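Local coordinates for NLP/P60 family protein (Bacillus cereus ATCC 10987, PDB 3H41) that probably cleaves gamma-D-glutamyl-L-lysine bonds in cell wall peptides, releasing L-Ala-gamma-D-Glu dipeptides, as a cysteine peptidase of the NlpC/P60 family, at residues Val70-Lys75 / Val80-His85; Phe119-Lys124 / Asn182-Pro187; Pro27-Ser32 / Lys44-Asp49. All coordinates share one frame; numbering follows the deposited sequence.

Contact 1: residues Val70-Lys75 / Val80-His85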
ATOM      1  N   VAL A  70      12.085   1.775   7.549  1.00 13.41           N
ATOM      2  CA  VAL A  70      11.838   0.668   8.425  1.00 15.30           C
ATOM      3  C   VAL A  70      12.872   0.689   9.571  1.00 18.17           C
ATOM      4  O   VAL A  70      13.962   1.254   9.417  1.00 18.14           O
ATOM      5  CB  VAL A  70      11.920  -0.721   7.687  1.00 15.77           C
ATOM      6  CG1 VAL A  70      10.995  -0.745   6.421  1.00 11.65           C
ATOM      7  CG2 VAL A  70      13.360  -1.114   7.349  1.00 14.85           C
ATOM      8  N   THR A  71      12.508   0.050  10.684  1.00 17.00           N
ATOM      9  CA  THR A  71      13.458  -0.270  11.747  1.00 15.36           C
ATOM     10  C   THR A  71      13.819  -1.757  11.652  1.00 15.36           C
ATOM     11  O   THR A  71      12.925  -2.600  11.712  1.00 18.04           O
ATOM     12  CB  THR A  71      12.869   0.033  13.145  1.00 14.60           C
ATOM     13  OG1 THR A  71      12.450   1.409  13.209  1.00 17.57           O
ATOM     14  CG2 THR A  71      13.920  -0.346  14.317  1.00 14.57           C
ATOM     15  N   VAL A  72      15.103  -2.069  11.492  1.00 17.62           N
ATOM     16  CA  VAL A  72      15.560  -3.458  11.434  1.00 16.33           C
ATOM     17  C   VAL A  72      15.712  -3.958  12.869  1.00 19.75           C
ATOM     18  O   VAL A  72      16.463  -3.355  13.667  1.00 17.94           O
ATOM     19  CB  VAL A  72      16.856  -3.642  10.606  1.00 15.92           C
ATOM     20  CG1 VAL A  72      17.215  -5.117  10.470  1.00 13.73           C
ATOM     21  CG2 VAL A  72      16.739  -2.987   9.229  1.00 14.02           C
ATOM     22  N   VAL A  73      14.976  -5.022  13.206  1.00 18.27           N
ATOM     23  CA  VAL A  73      14.960  -5.563  14.576  1.00 20.80           C
ATOM     24  C   VAL A  73      15.551  -6.972  14.780  1.00 23.43           C
ATOM     25  O   VAL A  73      15.840  -7.358  15.916  1.00 24.88           O
ATOM     26  CB  VAL A  73      13.524  -5.520  15.174  1.00 23.23           C
ATOM     27  CG1 VAL A  73      13.001  -4.048  15.268  1.00 19.25           C
ATOM     28  CG2 VAL A  73      12.569  -6.409  14.393  1.00 23.76           C
ATOM     29  N   ASP A  74      15.725  -7.751  13.711  1.00 20.83           N
ATOM     30  CA  ASP A  74      16.274  -9.113  13.830  1.00 20.89           C
ATOM     31  C   ASP A  74      16.817  -9.495  12.484  1.00 21.96           C
ATOM     32  O   ASP A  74      16.473  -8.848  11.478  1.00 20.02           O
ATOM     33  CB  ASP A  74      15.188 -10.105  14.275  1.00 20.41           C
ATOM     34  CG  ASP A  74      15.751 -11.362  14.968  1.00 30.11           C
ATOM     35  OD1 ASP A  74      16.984 -11.595  14.960  1.00 28.02           O
ATOM     36  OD2 ASP A  74      14.932 -12.117  15.523  1.00 34.11           O
ATOM     37  N   LYS A  75      17.687 -10.506  12.455  1.00 20.17           N
ATOM     38  CA  LYS A  75      18.291 -11.001  11.222  1.00 18.71           C
ATOM     39  C   LYS A  75      18.510 -12.497  11.343  1.00 20.70           C
ATOM     40  O   LYS A  75      19.076 -12.954  12.330  1.00 21.33           O
ATOM     41  CB  LYS A  75      19.637 -10.320  10.913  1.00 19.25           C
ATOM     42  CG  LYS A  75      20.403 -10.924   9.735  1.00 25.32           C
ATOM     43  CD  LYS A  75      21.571 -10.034   9.286  1.00 28.84           C
ATOM     44  CE  LYS A  75      22.471 -10.733   8.282  1.00 33.34           C
ATOM     45  NZ  LYS A  75      23.253  -9.752   7.478  1.00 36.91           N
ATOM     46  N   VAL A  80      15.757 -10.298   7.173  1.00 17.10           N
ATOM     47  CA  VAL A  80      15.619  -9.414   8.327  1.00 15.94           C
ATOM     48  C   VAL A  80      14.171  -9.283   8.725  1.00 18.42           C
ATOM     49  O   VAL A  80      13.276  -9.368   7.880  1.00 16.08           O
ATOM     50  CB  VAL A  80      16.208  -7.999   8.086  1.00 17.82           C
ATOM     51  CG1 VAL A  80      17.738  -8.059   8.207  1.00 17.91           C
ATOM     52  CG2 VAL A  80      15.782  -7.387   6.708  1.00 16.94           C
ATOM     53  N   LYS A  81      13.950  -9.032  10.014  1.00 15.76           N
ATOM     54  CA  LYS A  81      12.664  -8.674  10.524  1.00 18.91           C
ATOM     55  C   LYS A  81      12.717  -7.169  10.689  1.00 16.92           C
ATOM     56  O   LYS A  81      13.737  -6.644  11.163  1.00 17.67           O
ATOM     57  CB  LYS A  81      12.364  -9.385  11.841  1.00 19.76           C
ATOM     58  CG  LYS A  81      10.908  -9.215  12.265  1.00 22.88           C
ATOM     59  CD  LYS A  81      10.606  -9.857  13.602  1.00 23.22           C
ATOM     60  CE  LYS A  81       9.160  -9.573  13.961  1.00 28.89           C
ATOM     61  NZ  LYS A  81       8.829 -10.108  15.297  1.00 31.71           N
ATOM     62  N   VAL A  82      11.658  -6.494  10.218  1.00 13.82           N
ATOM     63  CA  VAL A  82      11.580  -5.025  10.169  1.00 12.14           C
ATOM     64  C   VAL A  82      10.242  -4.559  10.696  1.00 13.97           C
ATOM     65  O   VAL A  82       9.282  -5.334  10.756  1.00 15.28           O
ATOM     66  CB  VAL A  82      11.869  -4.456   8.737  1.00 15.31           C
ATOM     67  CG1 VAL A  82      13.155  -5.017   8.177  1.00 13.74           C
ATOM     68  CG2 VAL A  82      10.734  -4.750   7.735  1.00 14.80           C
ATOM     69  N   LEU A  83      10.210  -3.326  11.177  1.00 14.07           N
ATOM     70  CA  LEU A  83       8.972  -2.639  11.492  1.00 15.44           C
ATOM     71  C   LEU A  83       8.786  -1.499  10.479  1.00 16.22           C
ATOM     72  O   LEU A  83       9.618  -0.581  10.394  1.00 14.59           O
ATOM     73  CB  LEU A  83       8.990  -2.069  12.927  1.00 14.85           C
ATOM     74  CG  LEU A  83       9.400  -3.077  14.003  1.00 18.38           C
ATOM     75  CD1 LEU A  83       9.447  -2.385  15.395  1.00 19.72           C
ATOM     76  CD2 LEU A  83       8.454  -4.288  13.996  1.00 17.02           C
ATOM     77  N   VAL A  84       7.686  -1.555   9.729  1.00 15.32           N
ATOM     78  CA  VAL A  84       7.414  -0.583   8.688  1.00 14.99           C
ATOM     79  C   VAL A  84       6.770   0.654   9.269  1.00 14.79           C
ATOM     80  O   VAL A  84       5.654   0.627   9.806  1.00 14.17           O
ATOM     81  CB  VAL A  84       6.502  -1.165   7.562  1.00 14.49           C
ATOM     82  CG1 VAL A  84       6.253  -0.078   6.454  1.00 15.22           C
ATOM     83  CG2 VAL A  84       7.106  -2.492   6.954  1.00 12.12           C
ATOM     84  N   HIS A  85       7.473   1.765   9.167  1.00 18.26           N
ATOM     85  CA  HIS A  85       6.962   3.005   9.726  1.00 17.09           C
ATOM     86  C   HIS A  85       5.806   3.448   8.824  1.00 19.94           C
ATOM     87  O   HIS A  85       5.856   3.294   7.587  1.00 21.00           O
ATOM     88  CB  HIS A  85       8.035   4.103   9.696  1.00 17.26           C
ATOM     89  CG  HIS A  85       9.256   3.814  10.529  1.00 19.86           C
ATOM     90  ND1 HIS A  85      10.182   4.791  10.847  1.00 20.34           N
ATOM     91  CD2 HIS A  85       9.695   2.679  11.117  1.00 23.15           C
ATOM     92  CE1 HIS A  85      11.137   4.263  11.595  1.00 21.41           C
ATOM     93  NE2 HIS A  85      10.879   2.977  11.756  1.00 22.84           N
TER
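The imidazole of His85 meets Thr71 at its edge, while the backbone N of Val70 lies over one ring face. His85 NE2 donates to Thr71 OG1 at 2.7 Å, with the hydroxyl oxygen 1° out of the ring plane. Thr71 CB lies in that plane as well. With chi1 -56°, Thr71 OG1 sits beside its own backbone N, where the ring can reach it. Glu94 OE2 also hydrogen-bonds this hydroxyl, which helps fix its rotation. In the backbone, Thr71 and Leu83 form a hydrogen-bonded antiparallel pair, N to O in both directions. Further along, the pairing slips by one residue. Lys81 O takes Val73 N at 2.9 Å and, weakly, Asp74 N at 3.4 Å. Lys81 N donates to Asp74 O. At the bulge, Val73 CG1 touches Leu83 CD1 at 3.9 Å, and its CG2 lies by the Lys81 backbone. Val70, Val72, Val80, Val82 and Val84 share one face of the sheet; Thr71, Asp74, Lys81 and Leu83 lie on the other. Val72 CG1 packs on Val80 CG1 at 3.7 Å, and Val70 CB on Val82 CB at 3.9 Å. Val70, Val72 and Val80 also touch Leu105 of strand 105-106. This is an antiparallel beta hairpin with a classic beta bulge, in the SH3-type domain that supplies the substrate-binding Glu61 and Tyr96.

Contact 2: residues Phe119-Lys124 / Asn182-Pro187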
ATOM      1  N   PHE A 119       8.531  16.434  -1.302  1.00 18.46           N
ATOM      2  CA  PHE A 119       8.607  15.166  -2.024  1.00 15.76           C
ATOM      3  C   PHE A 119       7.600  15.121  -3.152  1.00 16.13           C
ATOM      4  O   PHE A 119       6.624  15.867  -3.180  1.00 16.73           O
ATOM      5  CB  PHE A 119       8.450  13.965  -1.103  1.00 13.58           C
ATOM      6  CG  PHE A 119       7.126  13.889  -0.361  1.00 14.74           C
ATOM      7  CD1 PHE A 119       5.943  13.538  -1.011  1.00 16.99           C
ATOM      8  CD2 PHE A 119       7.087  14.062   1.021  1.00 21.05           C
ATOM      9  CE1 PHE A 119       4.748  13.459  -0.326  1.00 20.87           C
ATOM     10  CE2 PHE A 119       5.881  13.986   1.727  1.00 29.37           C
ATOM     11  CZ  PHE A 119       4.703  13.701   1.047  1.00 30.02           C
ATOM     12  N   VAL A 120       7.860  14.208  -4.086  1.00 14.10           N
ATOM     13  CA  VAL A 120       6.961  13.898  -5.156  1.00 13.40           C
ATOM     14  C   VAL A 120       6.226  12.639  -4.752  1.00 13.53           C
ATOM     15  O   VAL A 120       6.850  11.673  -4.289  1.00 12.21           O
ATOM     16  CB  VAL A 120       7.724  13.632  -6.487  1.00 14.40           C
ATOM     17  CG1 VAL A 120       6.744  13.170  -7.595  1.00 13.20           C
ATOM     18  CG2 VAL A 120       8.485  14.899  -6.931  1.00 15.06           C
ATOM     19  N   LEU A 121       4.907  12.677  -4.867  1.00 14.10           N
ATOM     20  CA  LEU A 121       4.053  11.528  -4.581  1.00 13.16           C
ATOM     21  C   LEU A 121       3.565  11.013  -5.934  1.00 12.38           C
ATOM     22  O   LEU A 121       3.068  11.778  -6.757  1.00 12.02           O
ATOM     23  CB  LEU A 121       2.876  11.918  -3.693  1.00 14.12           C
ATOM     24  CG  LEU A 121       2.060  10.680  -3.230  1.00 13.47           C
ATOM     25  CD1 LEU A 121       1.909  10.582  -1.763  1.00 19.27           C
ATOM     26  CD2 LEU A 121       0.699  10.778  -3.901  1.00 22.56           C
ATOM     27  N   VAL A 122       3.751   9.729  -6.196  1.00 11.87           N
ATOM     28  CA  VAL A 122       3.373   9.170  -7.461  1.00 11.24           C
ATOM     29  C   VAL A 122       1.832   9.016  -7.436  1.00 10.05           C
ATOM     30  O   VAL A 122       1.298   8.414  -6.511  1.00 11.26           O
ATOM     31  CB  VAL A 122       4.050   7.814  -7.661  1.00  9.97           C
ATOM     32  CG1 VAL A 122       3.533   7.130  -8.915  1.00 10.52           C
ATOM     33  CG2 VAL A 122       5.535   7.985  -7.729  1.00 10.23           C
ATOM     34  N   THR A 123       1.144   9.550  -8.439  1.00 10.71           N
ATOM     35  CA  THR A 123      -0.309   9.711  -8.387  1.00 11.64           C
ATOM     36  C   THR A 123      -1.072   8.935  -9.482  1.00 13.15           C
ATOM     37  O   THR A 123      -2.272   9.079  -9.612  1.00 13.39           O
ATOM     38  CB  THR A 123      -0.706  11.211  -8.420  1.00 16.73           C
ATOM     39  OG1 THR A 123      -0.023  11.864  -9.501  1.00 18.76           O
ATOM     40  CG2 THR A 123      -0.326  11.874  -7.089  1.00 16.79           C
ATOM     41  N   LYS A 124      -0.366   8.172 -10.295  1.00 13.70           N
ATOM     42  CA  LYS A 124      -0.977   7.172 -11.160  1.00 13.84           C
ATOM     43  C   LYS A 124      -0.782   5.764 -10.560  1.00 12.89           C
ATOM     44  O   LYS A 124       0.110   5.551  -9.760  1.00 11.86           O
ATOM     45  CB  LYS A 124      -0.338   7.216 -12.545  1.00 13.21           C
ATOM     46  CG  LYS A 124      -0.587   8.532 -13.275  1.00 14.11           C
ATOM     47  CD  LYS A 124      -1.988   8.556 -13.854  1.00 26.22           C
ATOM     48  CE  LYS A 124      -2.165   9.728 -14.839  1.00 36.14           C
ATOM     49  NZ  LYS A 124      -2.054  11.042 -14.128  1.00 32.62           N
ATOM     50  N   ASN A 182       1.870  15.804   6.278  1.00 29.20           N
ATOM     51  CA  ASN A 182       1.023  16.729   7.014  1.00 29.71           C
ATOM     52  C   ASN A 182       0.506  17.856   6.160  1.00 28.00           C
ATOM     53  O   ASN A 182      -0.487  18.484   6.518  1.00 30.23           O
ATOM     54  CB  ASN A 182       1.795  17.300   8.188  1.00 32.77           C
ATOM     55  CG  ASN A 182       2.536  16.226   8.975  1.00 44.06           C
ATOM     56  OD1 ASN A 182       3.525  15.636   8.490  1.00 51.55           O
ATOM     57  ND2 ASN A 182       2.067  15.967  10.199  1.00 55.99           N
ATOM     58  N   ASP A 183       1.169  18.135   5.038  1.00 25.00           N
ATOM     59  CA  ASP A 183       0.718  19.211   4.157  1.00 23.39           C
ATOM     60  C   ASP A 183      -0.012  18.774   2.894  1.00 19.65           C
ATOM     61  O   ASP A 183      -0.248  19.597   2.002  1.00 16.99           O
ATOM     62  CB  ASP A 183       1.891  20.100   3.792  1.00 24.20           C
ATOM     63  CG  ASP A 183       2.433  20.818   4.988  1.00 27.16           C
ATOM     64  OD1 ASP A 183       1.621  21.456   5.685  1.00 28.39           O
ATOM     65  OD2 ASP A 183       3.647  20.682   5.255  1.00 42.72           O
ATOM     66  N   ILE A 184      -0.373  17.495   2.815  1.00 15.20           N
ATOM     67  CA  ILE A 184      -1.226  17.049   1.735  1.00 14.77           C
ATOM     68  C   ILE A 184      -2.587  17.617   2.082  1.00 14.00           C
ATOM     69  O   ILE A 184      -3.016  17.515   3.200  1.00 16.27           O
ATOM     70  CB  ILE A 184      -1.261  15.513   1.576  1.00 15.56           C
ATOM     71  CG1 ILE A 184       0.121  15.001   1.185  1.00 16.45           C
ATOM     72  CG2 ILE A 184      -2.324  15.119   0.534  1.00 13.20           C
ATOM     73  CD1 ILE A 184       0.254  13.458   1.270  1.00 15.63           C
ATOM     74  N   PRO A 185      -3.235  18.277   1.136  1.00 15.18           N
ATOM     75  CA  PRO A 185      -4.519  18.860   1.485  1.00 15.11           C
ATOM     76  C   PRO A 185      -5.533  17.832   1.919  1.00 17.12           C
ATOM     77  O   PRO A 185      -5.500  16.663   1.455  1.00 13.75           O
ATOM     78  CB  PRO A 185      -4.947  19.503   0.198  1.00 15.25           C
ATOM     79  CG  PRO A 185      -3.636  19.802  -0.528  1.00 17.26           C
ATOM     80  CD  PRO A 185      -2.814  18.639  -0.226  1.00 16.35           C
ATOM     81  N   THR A 186      -6.459  18.266   2.767  1.00 15.26           N
ATOM     82  CA  THR A 186      -7.567  17.407   3.192  1.00 16.48           C
ATOM     83  C   THR A 186      -8.474  17.058   2.041  1.00 17.21           C
ATOM     84  O   THR A 186      -8.951  17.939   1.337  1.00 15.33           O
ATOM     85  CB  THR A 186      -8.399  18.072   4.299  1.00 16.60           C
ATOM     86  OG1 THR A 186      -7.537  18.307   5.403  1.00 23.13           O
ATOM     87  CG2 THR A 186      -9.512  17.126   4.792  1.00 18.32           C
ATOM     88  N   PRO A 187      -8.694  15.756   1.807  1.00 14.70           N
ATOM     89  CA  PRO A 187      -9.471  15.383   0.616  1.00 13.83           C
ATOM     90  C   PRO A 187     -10.965  15.581   0.813  1.00 13.13           C
ATOM     91  O   PRO A 187     -11.455  15.451   1.896  1.00 13.79           O
ATOM     92  CB  PRO A 187      -9.174  13.865   0.452  1.00 14.07           C
ATOM     93  CG  PRO A 187      -8.874  13.412   1.864  1.00 14.59           C
ATOM     94  CD  PRO A 187      -8.139  14.588   2.520  1.00 16.37           C
TER
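Ile184 reaches Phe119 and Leu121 with one methyl group. Its CB points toward the strand 119-122. CG1 lies anti to the carbonyl carbon of Ile184 (chi1 -64°) and carries the chain on toward the strand. The next torsion is extended (chi2 169°), which puts CD1 at the far end of the side chain. CD1 then has two neighbours. Ile184 CD1 lies 4.5 Å from Phe119 CZ, at the ring edge and near its plane. Ile184 CD1 is also 4.5 Å from Leu121 CD1. Phe119 and Leu121 are two residues apart on the strand, and the methyl meets both of them. These are loose apolar contacts with no hydrogen bond across. They bury only 73 Å² in all. Phe119 and Ile184 both touch Tyr178 of strand 175-178. Arg147 of strand 147-153 packs against Phe119 and Leu121. Strand 119-122 lies between strands 147-153 and 175-178 in the antiparallel sheet of the second SH3b-type domain. Segment 182-187 lies in the loop between strand 175-178 and helix 189-197, so the contact sets this loop against that domain's sheet.

Contact 3: residues Pro27-Ser32 / Lys44-Asp49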
ATOM      1  N   PRO A  27       9.165 -21.385  -5.102  1.00 15.12           N
ATOM      2  CA  PRO A  27       9.866 -20.944  -6.306  1.00 16.09           C
ATOM      3  C   PRO A  27       9.097 -19.873  -7.104  1.00 16.23           C
ATOM      4  O   PRO A  27       9.705 -18.956  -7.619  1.00 16.43           O
ATOM      5  CB  PRO A  27      10.032 -22.223  -7.108  1.00 17.74           C
ATOM      6  CG  PRO A  27      10.077 -23.312  -6.070  1.00 17.37           C
ATOM      7  CD  PRO A  27       9.201 -22.859  -4.934  1.00 17.60           C
ATOM      8  N   ILE A  28       7.770 -19.986  -7.178  1.00 14.61           N
ATOM      9  CA  ILE A  28       6.939 -18.979  -7.858  1.00 13.80           C
ATOM     10  C   ILE A  28       7.005 -17.606  -7.169  1.00 11.96           C
ATOM     11  O   ILE A  28       6.681 -16.619  -7.782  1.00 12.93           O
ATOM     12  CB  ILE A  28       5.453 -19.440  -7.952  1.00 13.31           C
ATOM     13  CG1 ILE A  28       4.744 -18.730  -9.114  1.00 16.22           C
ATOM     14  CG2 ILE A  28       4.740 -19.324  -6.589  1.00 11.24           C
ATOM     15  CD1 ILE A  28       3.533 -19.521  -9.642  1.00 14.91           C
ATOM     16  N   ASP A  29       7.438 -17.540  -5.911  1.00 12.25           N
ATOM     17  CA  ASP A  29       7.499 -16.255  -5.215  1.00 12.23           C
ATOM     18  C   ASP A  29       8.817 -15.484  -5.389  1.00 12.05           C
ATOM     19  O   ASP A  29       8.948 -14.340  -4.922  1.00 10.71           O
ATOM     20  CB  ASP A  29       7.238 -16.426  -3.734  1.00 14.22           C
ATOM     21  CG  ASP A  29       5.950 -17.100  -3.462  1.00 15.11           C
ATOM     22  OD1 ASP A  29       4.930 -16.596  -3.983  1.00 11.29           O
ATOM     23  OD2 ASP A  29       5.983 -18.155  -2.779  1.00 11.56           O
ATOM     24  N   VAL A  30       9.762 -16.093  -6.082  1.00 12.65           N
ATOM     25  CA  VAL A  30      11.104 -15.538  -6.246  1.00 13.93           C
ATOM     26  C   VAL A  30      11.088 -14.134  -6.807  1.00 14.09           C
ATOM     27  O   VAL A  30      11.790 -13.275  -6.273  1.00 13.56           O
ATOM     28  CB  VAL A  30      12.037 -16.497  -7.044  1.00 16.39           C
ATOM     29  CG1 VAL A  30      13.322 -15.782  -7.514  1.00 18.91           C
ATOM     30  CG2 VAL A  30      12.393 -17.722  -6.174  1.00 20.76           C
ATOM     31  N   PRO A  31      10.234 -13.851  -7.821  1.00 12.95           N
ATOM     32  CA  PRO A  31      10.236 -12.479  -8.359  1.00 12.09           C
ATOM     33  C   PRO A  31       9.727 -11.374  -7.397  1.00 12.12           C
ATOM     34  O   PRO A  31       9.962 -10.184  -7.635  1.00 12.28           O
ATOM     35  CB  PRO A  31       9.349 -12.568  -9.601  1.00 14.52           C
ATOM     36  CG  PRO A  31       9.154 -14.018  -9.894  1.00 16.43           C
ATOM     37  CD  PRO A  31       9.483 -14.799  -8.678  1.00 17.10           C
ATOM     38  N   SER A  32       9.101 -11.764  -6.303  1.00 11.59           N
ATOM     39  CA  SER A  32       8.798 -10.816  -5.232  1.00 10.68           C
ATOM     40  C   SER A  32       9.983 -10.528  -4.304  1.00 12.89           C
ATOM     41  O   SER A  32       9.939  -9.528  -3.542  1.00 11.29           O
ATOM     42  CB  SER A  32       7.581 -11.303  -4.398  1.00 11.03           C
ATOM     43  OG  SER A  32       7.954 -12.323  -3.505  1.00 11.26           O
ATOM     44  N   LYS A  44       0.899 -12.342 -11.926  1.00 13.99           N
ATOM     45  CA  LYS A  44       0.262 -12.844 -13.133  1.00 13.87           C
ATOM     46  C   LYS A  44       0.616 -14.322 -13.400  1.00 15.64           C
ATOM     47  O   LYS A  44      -0.103 -14.992 -14.097  1.00 15.74           O
ATOM     48  CB  LYS A  44       0.573 -11.939 -14.342  1.00 16.57           C
ATOM     49  CG  LYS A  44      -0.104 -10.581 -14.171  1.00 22.08           C
ATOM     50  CD  LYS A  44      -0.095  -9.677 -15.399  1.00 28.17           C
ATOM     51  CE  LYS A  44      -0.813  -8.313 -15.100  1.00 35.33           C
ATOM     52  NZ  LYS A  44      -2.107  -8.341 -14.265  1.00 29.29           N
ATOM     53  N   SER A  45       1.704 -14.813 -12.814  1.00 14.30           N
ATOM     54  CA  SER A  45       2.136 -16.201 -12.963  0.60 13.13           C
ATOM     55  C   SER A  45       1.335 -17.172 -12.083  1.00 12.51           C
ATOM     56  O   SER A  45       1.329 -18.373 -12.339  1.00 13.55           O
ATOM     57  CB  SER A  45       3.620 -16.341 -12.619  0.60 12.98           C
ATOM     58  OG  SER A  45       3.885 -16.171 -11.234  0.60 11.93           O
HETATM   59  N   MSE A  46       0.698 -16.646 -11.034  1.00 14.15           N
HETATM   60  CA  MSE A  46       0.032 -17.485 -10.042  1.00 12.35           C
HETATM   61  C   MSE A  46      -1.391 -17.893 -10.419  1.00 15.24           C
HETATM   62  O   MSE A  46      -2.220 -17.080 -10.878  1.00 14.10           O
HETATM   63  CB  MSE A  46       0.011 -16.782  -8.679  1.00 13.40           C
HETATM   64  CG  MSE A  46       1.338 -16.879  -7.932  1.00 13.44           C
HETATM   65 SE   MSE A  46       1.140 -16.073  -6.198  0.75  9.04          SE
HETATM   66  CE  MSE A  46       1.315 -14.144  -6.625  1.00 20.91           C
ATOM     67  N   THR A  47      -1.671 -19.168 -10.221  1.00 12.04           N
ATOM     68  CA  THR A  47      -3.030 -19.652 -10.241  1.00 12.98           C
ATOM     69  C   THR A  47      -3.802 -19.095  -9.041  1.00 11.36           C
ATOM     70  O   THR A  47      -3.213 -18.594  -8.057  1.00 12.35           O
ATOM     71  CB  THR A  47      -3.091 -21.151 -10.133  1.00  9.98           C
ATOM     72  OG1 THR A  47      -2.491 -21.553  -8.881  1.00 12.58           O
ATOM     73  CG2 THR A  47      -2.430 -21.878 -11.349  1.00 13.38           C
ATOM     74  N   LEU A  48      -5.119 -19.224  -9.088  1.00 11.79           N
ATOM     75  CA  LEU A  48      -5.948 -18.904  -7.920  1.00  9.58           C
ATOM     76  C   LEU A  48      -5.497 -19.629  -6.652  1.00  9.28           C
ATOM     77  O   LEU A  48      -5.357 -18.996  -5.585  1.00 11.25           O
ATOM     78  CB  LEU A  48      -7.445 -19.121  -8.188  1.00 11.34           C
ATOM     79  CG  LEU A  48      -8.390 -18.858  -7.032  1.00 15.87           C
ATOM     80  CD1 LEU A  48      -8.290 -17.365  -6.563  1.00 18.31           C
ATOM     81  CD2 LEU A  48      -9.839 -19.271  -7.360  1.00 17.57           C
ATOM     82  N   ASP A  49      -5.311 -20.951  -6.737  1.00 12.19           N
ATOM     83  CA  ASP A  49      -4.896 -21.726  -5.565  1.00 13.99           C
ATOM     84  C   ASP A  49      -3.579 -21.173  -5.014  1.00 12.05           C
ATOM     85  O   ASP A  49      -3.387 -21.113  -3.799  1.00 10.61           O
ATOM     86  CB  ASP A  49      -4.688 -23.214  -5.905  1.00 13.25           C
ATOM     87  CG  ASP A  49      -5.990 -23.993  -6.058  1.00 16.68           C
ATOM     88  OD1 ASP A  49      -7.006 -23.637  -5.424  1.00 17.05           O
ATOM     89  OD2 ASP A  49      -5.986 -24.976  -6.835  1.00 16.92           O
TER
HETATM   90  O   HOH W   1       6.387 -16.028 -10.529  1.00 18.92           O
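Asp29, whose OD1 approaches Met46 SE at 4.4 Å, has a carbonyl oxygen that Ser32 grips twice. Ser32 OG donates to Asp29 O at 2.7 Å, in the carbonyl plane. Ser32 N donates to Asp29 O at 2.9 Å. The pair of bonds holds the turn that follows Asp29. The carboxylate of Asp29 is fixed from outside the two segments: OD1 bonds Trp42 NE1, and OD2 forms a salt bridge with Arg26 NE. The main apolar contact comes from Ile28. Its CG1 lies anti to the backbone N, though well off the ideal (chi1 -156°), and this turns the longer branch to Ser45 and Met46. CD1 of Ile28 meets Met46 CG at 3.8 Å, the two side chains crossing at a slant. Met46 is a selenomethionine here. Ile28 CG1 lies 3.4 Å from Ser45 OG. A water bridges Ile28 O and Ser45 OG, donating to both. Ser45 has two conformers; its contacts with Ile28 and the water hold for one of them and are otherwise doubtful. In that conformer, Ser45 OG also bonds Trp42 O of helix 39-45. Just beyond, Thr47 is the N-cap of helix 48-56, its side chain capping a backbone N beyond the segment; OG1 also hydrogen-bonds Glu50 OE1. The contact packs a 3-10 turn (27-29) against the short connection from helix 39-45 to the N-capped helix 48-56.

Overall arrangement
The three contacts follow one another along the chain in the order 3, 1, 2, and none touches another. The centres of contacts 1 and 2 are about 26 Å apart, and those of contacts 1 and 3 about 25 Å. Contacts 2 and 3 lie on opposite sides of the chain's centre, about 32 Å apart between centres. Contact 1 lies beside the substrate pocket: the side chain of Val84 is about 4 Å from that of Tyr96 and about 10 Å from the bound alanine. In contact 3, the Met46 side chain is about 13 Å from that alanine. Contact 2 lies away from the annotated sites, by the loop before helix 189-197.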